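Local coordinates for hypothetical protein PH1789 (Pyrococcus horikoshii, PDB 1WR2), which is of unknown function but belongs to the ATP-grasp family of proteins, at residues E182-L194 against V216-V228. Residues are numbered along the deposited sequence; the frame is centred on the assembly and turned at random.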
loop_
_atom_site.group_PDB
_atom_site.type_symbol
_atom_site.label_atom_id
_atom_site.label_comp_id
_atom_site.label_asym_id
_atom_site.label_seq_id
_atom_site.Cartn_x
_atom_site.Cartn_y
_atom_site.Cartn_z
ATOM N N GLU A 182 -1.300 22.461 17.072
ATOM C CA GLU A 182 -0.679 21.141 16.997
ATOM C C GLU A 182 0.492 21.128 16.018
ATOM O O GLU A 182 0.685 22.072 15.249
ATOM C CB GLU A 182 -1.706 20.100 16.557
ATOM C CG GLU A 182 -2.887 19.971 17.486
ATOM C CD GLU A 182 -3.955 19.058 16.928
ATOM O OE1 GLU A 182 -3.634 17.895 16.602
ATOM O OE2 GLU A 182 -5.117 19.504 16.812
ATOM N N GLU A 183 1.267 20.048 16.054
ATOM C CA GLU A 183 2.419 19.896 15.175
ATOM C C GLU A 183 1.978 19.532 13.766
ATOM O O GLU A 183 1.168 18.628 13.570
ATOM C CB GLU A 183 3.357 18.814 15.709
ATOM C CG GLU A 183 4.105 19.209 16.970
ATOM C CD GLU A 183 4.874 18.048 17.573
ATOM O OE1 GLU A 183 5.681 17.423 16.848
ATOM O OE2 GLU A 183 4.671 17.758 18.773
ATOM N N PRO A 184 2.505 20.241 12.762
ATOM C CA PRO A 184 2.151 19.977 11.368
ATOM C C PRO A 184 2.759 18.681 10.859
ATOM O O PRO A 184 3.863 18.303 11.253
ATOM C CB PRO A 184 2.706 21.194 10.642
ATOM C CG PRO A 184 3.937 21.498 11.428
ATOM C CD PRO A 184 3.455 21.364 12.857
ATOM N N ALA A 185 2.027 18.003 9.985
ATOM C CA ALA A 185 2.497 16.755 9.409
ATOM C C ALA A 185 3.643 17.087 8.461
ATOM O O ALA A 185 3.881 18.253 8.148
ATOM C CB ALA A 185 1.364 16.072 8.658
ATOM N N ASP A 186 4.352 16.062 8.007
ATOM C CA ASP A 186 5.463 16.276 7.094
ATOM C C ASP A 186 4.935 16.443 5.672
ATOM O O ASP A 186 4.897 15.486 4.901
ATOM C CB ASP A 186 6.432 15.093 7.153
ATOM C CG ASP A 186 7.746 15.385 6.452
ATOM O OD1 ASP A 186 7.721 16.006 5.369
ATOM O OD2 ASP A 186 8.806 14.984 6.978
ATOM N N ILE A 187 4.538 17.664 5.328
ATOM C CA ILE A 187 4.002 17.969 4.005
ATOM C C ILE A 187 4.959 17.630 2.874
ATOM O O ILE A 187 4.558 17.046 1.868
ATOM C CB ILE A 187 3.645 19.463 3.882
ATOM C CG1 ILE A 187 2.696 19.868 5.013
ATOM C CG2 ILE A 187 3.017 19.737 2.523
ATOM C CD1 ILE A 187 1.420 19.079 5.052
ATOM N N ASP A 188 6.220 18.018 3.034
ATOM C CA ASP A 188 7.239 17.754 2.020
ATOM C C ASP A 188 7.334 16.264 1.704
ATOM O O ASP A 188 7.600 15.866 0.565
ATOM C CB ASP A 188 8.595 18.272 2.504
ATOM C CG ASP A 188 8.643 19.786 2.582
ATOM O OD1 ASP A 188 7.757 20.385 3.229
ATOM O OD2 ASP A 188 9.571 20.379 1.996
ATOM N N ALA A 189 7.126 15.443 2.726
ATOM C CA ALA A 189 7.170 14.002 2.550
ATOM C C ALA A 189 5.985 13.596 1.674
ATOM O O ALA A 189 6.103 12.744 0.796
ATOM C CB ALA A 189 7.093 13.309 3.905
ATOM N N ILE A 190 4.838 14.218 1.906
ATOM C CA ILE A 190 3.669 13.897 1.099
ATOM C C ILE A 190 3.923 14.328 -0.335
ATOM O O ILE A 190 3.622 13.598 -1.272
ATOM C CB ILE A 190 2.416 14.600 1.614
ATOM C CG1 ILE A 190 2.174 14.213 3.074
ATOM C CG2 ILE A 190 1.223 14.205 0.751
ATOM C CD1 ILE A 190 1.024 14.934 3.721
ATOM N N VAL A 191 4.478 15.523 -0.504
ATOM C CA VAL A 191 4.770 16.033 -1.836
ATOM C C VAL A 191 5.694 15.079 -2.585
ATOM O O VAL A 191 5.518 14.836 -3.779
ATOM C CB VAL A 191 5.440 17.423 -1.756
ATOM C CG1 VAL A 191 5.964 17.828 -3.118
ATOM C CG2 VAL A 191 4.440 18.446 -1.243
ATOM N N ASP A 192 6.682 14.539 -1.880
ATOM C CA ASP A 192 7.620 13.612 -2.495
ATOM C C ASP A 192 6.908 12.326 -2.940
ATOM O O ASP A 192 7.188 11.801 -4.023
ATOM C CB ASP A 192 8.757 13.283 -1.522
ATOM C CG ASP A 192 9.869 12.473 -2.175
ATOM O OD1 ASP A 192 10.448 12.948 -3.179
ATOM O OD2 ASP A 192 10.163 11.364 -1.684
ATOM N N MET A 193 5.982 11.826 -2.124
ATOM C CA MET A 193 5.254 10.613 -2.493
ATOM C C MET A 193 4.396 10.830 -3.726
ATOM O O MET A 193 4.368 9.999 -4.626
ATOM C CB MET A 193 4.366 10.134 -1.357
ATOM C CG MET A 193 5.088 9.283 -0.338
ATOM S SD MET A 193 3.916 8.519 0.794
ATOM C CE MET A 193 3.615 9.900 1.906
ATOM N N LEU A 194 3.695 11.957 -3.769
ATOM C CA LEU A 194 2.849 12.263 -4.914
ATOM C C LEU A 194 3.664 12.328 -6.210
ATOM O O LEU A 194 3.232 11.830 -7.252
ATOM C CB LEU A 194 2.112 13.591 -4.679
ATOM C CG LEU A 194 0.914 13.582 -3.718
ATOM C CD1 LEU A 194 0.515 15.029 -3.389
ATOM C CD2 LEU A 194 -0.261 12.810 -4.357
ATOM N N VAL A 216 -1.384 5.092 4.378
ATOM C CA VAL A 216 -0.063 5.707 4.402
ATOM C C VAL A 216 -0.058 6.503 5.704
ATOM O O VAL A 216 -1.024 7.205 5.995
ATOM C CB VAL A 216 0.148 6.712 3.250
ATOM C CG1 VAL A 216 1.445 7.490 3.482
ATOM C CG2 VAL A 216 0.199 5.990 1.914
ATOM N N PHE A 217 0.999 6.380 6.498
ATOM C CA PHE A 217 1.067 7.138 7.740
ATOM C C PHE A 217 2.036 8.290 7.519
ATOM O O PHE A 217 3.143 8.085 7.011
ATOM C CB PHE A 217 1.577 6.281 8.913
ATOM C CG PHE A 217 0.626 5.200 9.363
ATOM C CD1 PHE A 217 -0.747 5.330 9.191
ATOM C CD2 PHE A 217 1.108 4.065 10.006
ATOM C CE1 PHE A 217 -1.622 4.354 9.653
ATOM C CE2 PHE A 217 0.240 3.085 10.473
ATOM C CZ PHE A 217 -1.126 3.230 10.295
ATOM N N VAL A 218 1.623 9.496 7.890
ATOM C CA VAL A 218 2.483 10.663 7.743
ATOM C C VAL A 218 2.852 11.195 9.120
ATOM O O VAL A 218 1.986 11.538 9.923
ATOM C CB VAL A 218 1.802 11.783 6.927
ATOM C CG1 VAL A 218 2.749 12.968 6.782
ATOM C CG2 VAL A 218 1.418 11.262 5.549
ATOM N N TYR A 219 4.150 11.253 9.387
ATOM C CA TYR A 219 4.642 11.722 10.670
ATOM C C TYR A 219 4.880 13.225 10.665
ATOM O O TYR A 219 4.709 13.888 9.643
ATOM C CB TYR A 219 5.921 10.967 11.028
ATOM C CG TYR A 219 5.728 9.464 11.028
ATOM C CD1 TYR A 219 4.777 8.867 11.857
ATOM C CD2 TYR A 219 6.485 8.642 10.193
ATOM C CE1 TYR A 219 4.589 7.488 11.854
ATOM C CE2 TYR A 219 6.303 7.260 10.181
ATOM C CZ TYR A 219 5.358 6.693 11.014
ATOM O OH TYR A 219 5.193 5.331 11.026
ATOM N N ASN A 220 5.277 13.763 11.813
ATOM C CA ASN A 220 5.500 15.196 11.926
ATOM C C ASN A 220 6.615 15.709 11.032
ATOM O O ASN A 220 7.368 14.935 10.446
ATOM C CB ASN A 220 5.760 15.569 13.383
ATOM C CG ASN A 220 4.675 15.052 14.309
ATOM O OD1 ASN A 220 3.484 15.157 14.006
ATOM N ND2 ASN A 220 5.080 14.493 15.440
ATOM N N LYS A 221 6.704 17.030 10.930
ATOM C CA LYS A 221 7.695 17.684 10.086
ATOM C C LYS A 221 9.096 17.099 10.207
ATOM O O LYS A 221 9.584 16.841 11.309
ATOM C CB LYS A 221 7.728 19.183 10.405
ATOM C CG LYS A 221 8.399 20.044 9.339
ATOM C CD LYS A 221 8.198 21.526 9.643
ATOM C CE LYS A 221 8.749 22.419 8.539
ATOM N NZ LYS A 221 10.223 22.286 8.377
ATOM N N GLY A 222 9.728 16.881 9.058
ATOM C CA GLY A 222 11.080 16.352 9.035
ATOM C C GLY A 222 11.291 14.876 9.328
ATOM O O GLY A 222 12.435 14.420 9.353
ATOM N N GLU A 223 10.222 14.117 9.549
ATOM C CA GLU A 223 10.394 12.696 9.830
ATOM C C GLU A 223 9.669 11.759 8.863
ATOM O O GLU A 223 9.301 10.637 9.218
ATOM C CB GLU A 223 10.007 12.396 11.278
ATOM C CG GLU A 223 8.607 12.781 11.659
ATOM C CD GLU A 223 8.440 12.902 13.160
ATOM O OE1 GLU A 223 7.288 13.016 13.627
ATOM O OE2 GLU A 223 9.464 12.893 13.875
ATOM N N GLY A 224 9.480 12.242 7.638
ATOM C CA GLY A 224 8.856 11.465 6.578
ATOM C C GLY A 224 7.507 10.796 6.772
ATOM O O GLY A 224 6.674 11.221 7.574
ATOM N N ALA A 225 7.296 9.735 5.998
ATOM C CA ALA A 225 6.056 8.970 6.037
ATOM C C ALA A 225 6.338 7.513 5.690
ATOM O O ALA A 225 7.461 7.163 5.320
ATOM C CB ALA A 225 5.062 9.556 5.049
ATOM N N VAL A 226 5.315 6.671 5.797
ATOM C CA VAL A 226 5.469 5.254 5.495
ATOM C C VAL A 226 4.193 4.663 4.887
ATOM O O VAL A 226 3.084 4.956 5.330
ATOM C CB VAL A 226 5.858 4.465 6.772
ATOM C CG1 VAL A 226 4.708 4.456 7.764
ATOM C CG2 VAL A 226 6.278 3.059 6.407
ATOM N N ILE A 227 4.366 3.844 3.856
ATOM C CA ILE A 227 3.251 3.190 3.171
ATOM C C ILE A 227 2.932 1.880 3.889
ATOM O O ILE A 227 3.792 1.012 4.017
ATOM C CB ILE A 227 3.621 2.894 1.711
ATOM C CG1 ILE A 227 3.883 4.211 0.974
ATOM C CG2 ILE A 227 2.524 2.092 1.042
ATOM C CD1 ILE A 227 4.564 4.036 -0.375
ATOM N N VAL A 228 1.697 1.733 4.350
ATOM C CA VAL A 228 1.306 0.536 5.078
ATOM C C VAL A 228 0.742 -0.591 4.223
ATOM O O VAL A 228 1.011 -1.768 4.477
ATOM C CB VAL A 228 0.310 0.900 6.194
ATOM C CG1 VAL A 228 -0.066 -0.336 6.998
ATOM C CG2 VAL A 228 0.938 1.954 7.099
HETATM O O HOH W 1 9.245 18.009 5.961
#
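Asp-186, the residue just before helix 187-203, reaches across to the loop that joins strands 208-218 and 225-234. Its CB lies over the loop backbone, 3.3 Å from Tyr-219 O. With chi1 at -168°, CG stands opposite the backbone N, and the carboxylate divides its work between helix and loop. OD1 caps the helix by accepting from Ala-189 N at 2.8 Å and also takes a hydrogen from a water. OD2 accepts from Gly-224 N at 2.9 Å, the donor coming from above the carboxylate plane, 43° out of it; Gly-222 N and Glu-223 N also lie close to this oxygen. The two backbone donors, Ala-189 N on OD1 and Gly-224 N on OD2, would tend to stabilise the carboxylate as an anion. The backbone adds two bonds, Asp-186 N to Tyr-219 O (2.7 Å) and Lys-221 N to Pro-184 O, which flank the single beta bridge between Ala-185 and Asn-220. The loop itself makes a type II turn from Asn-220 to Glu-223, with Gly-222 at positive phi, and connects two neighbouring antiparallel strands as a beta hairpin. Helix segment 187-194 lies on the sheet and runs roughly antiparallel to strand segment 216-218 (148°). Ala-189 CB rests on Gly-224 CA, where no side chain intervenes. One turn further on, Met-193 points toward the hairpin: its chain bends at its last torsion, bringing the CE methyl against both Ala-225 CB, tight at 3.5 Å, and Val-216 CG1. Ile-190 crosses Val-218 at about a right angle, with CG1 3.9 Å from CG2 of the valine, and also touches Ile-167 of helix 160-168 and Phe-138 of strand 133-140. Met-193 also touches Leu-34 of a loop and Ile-124 of strand 120-129.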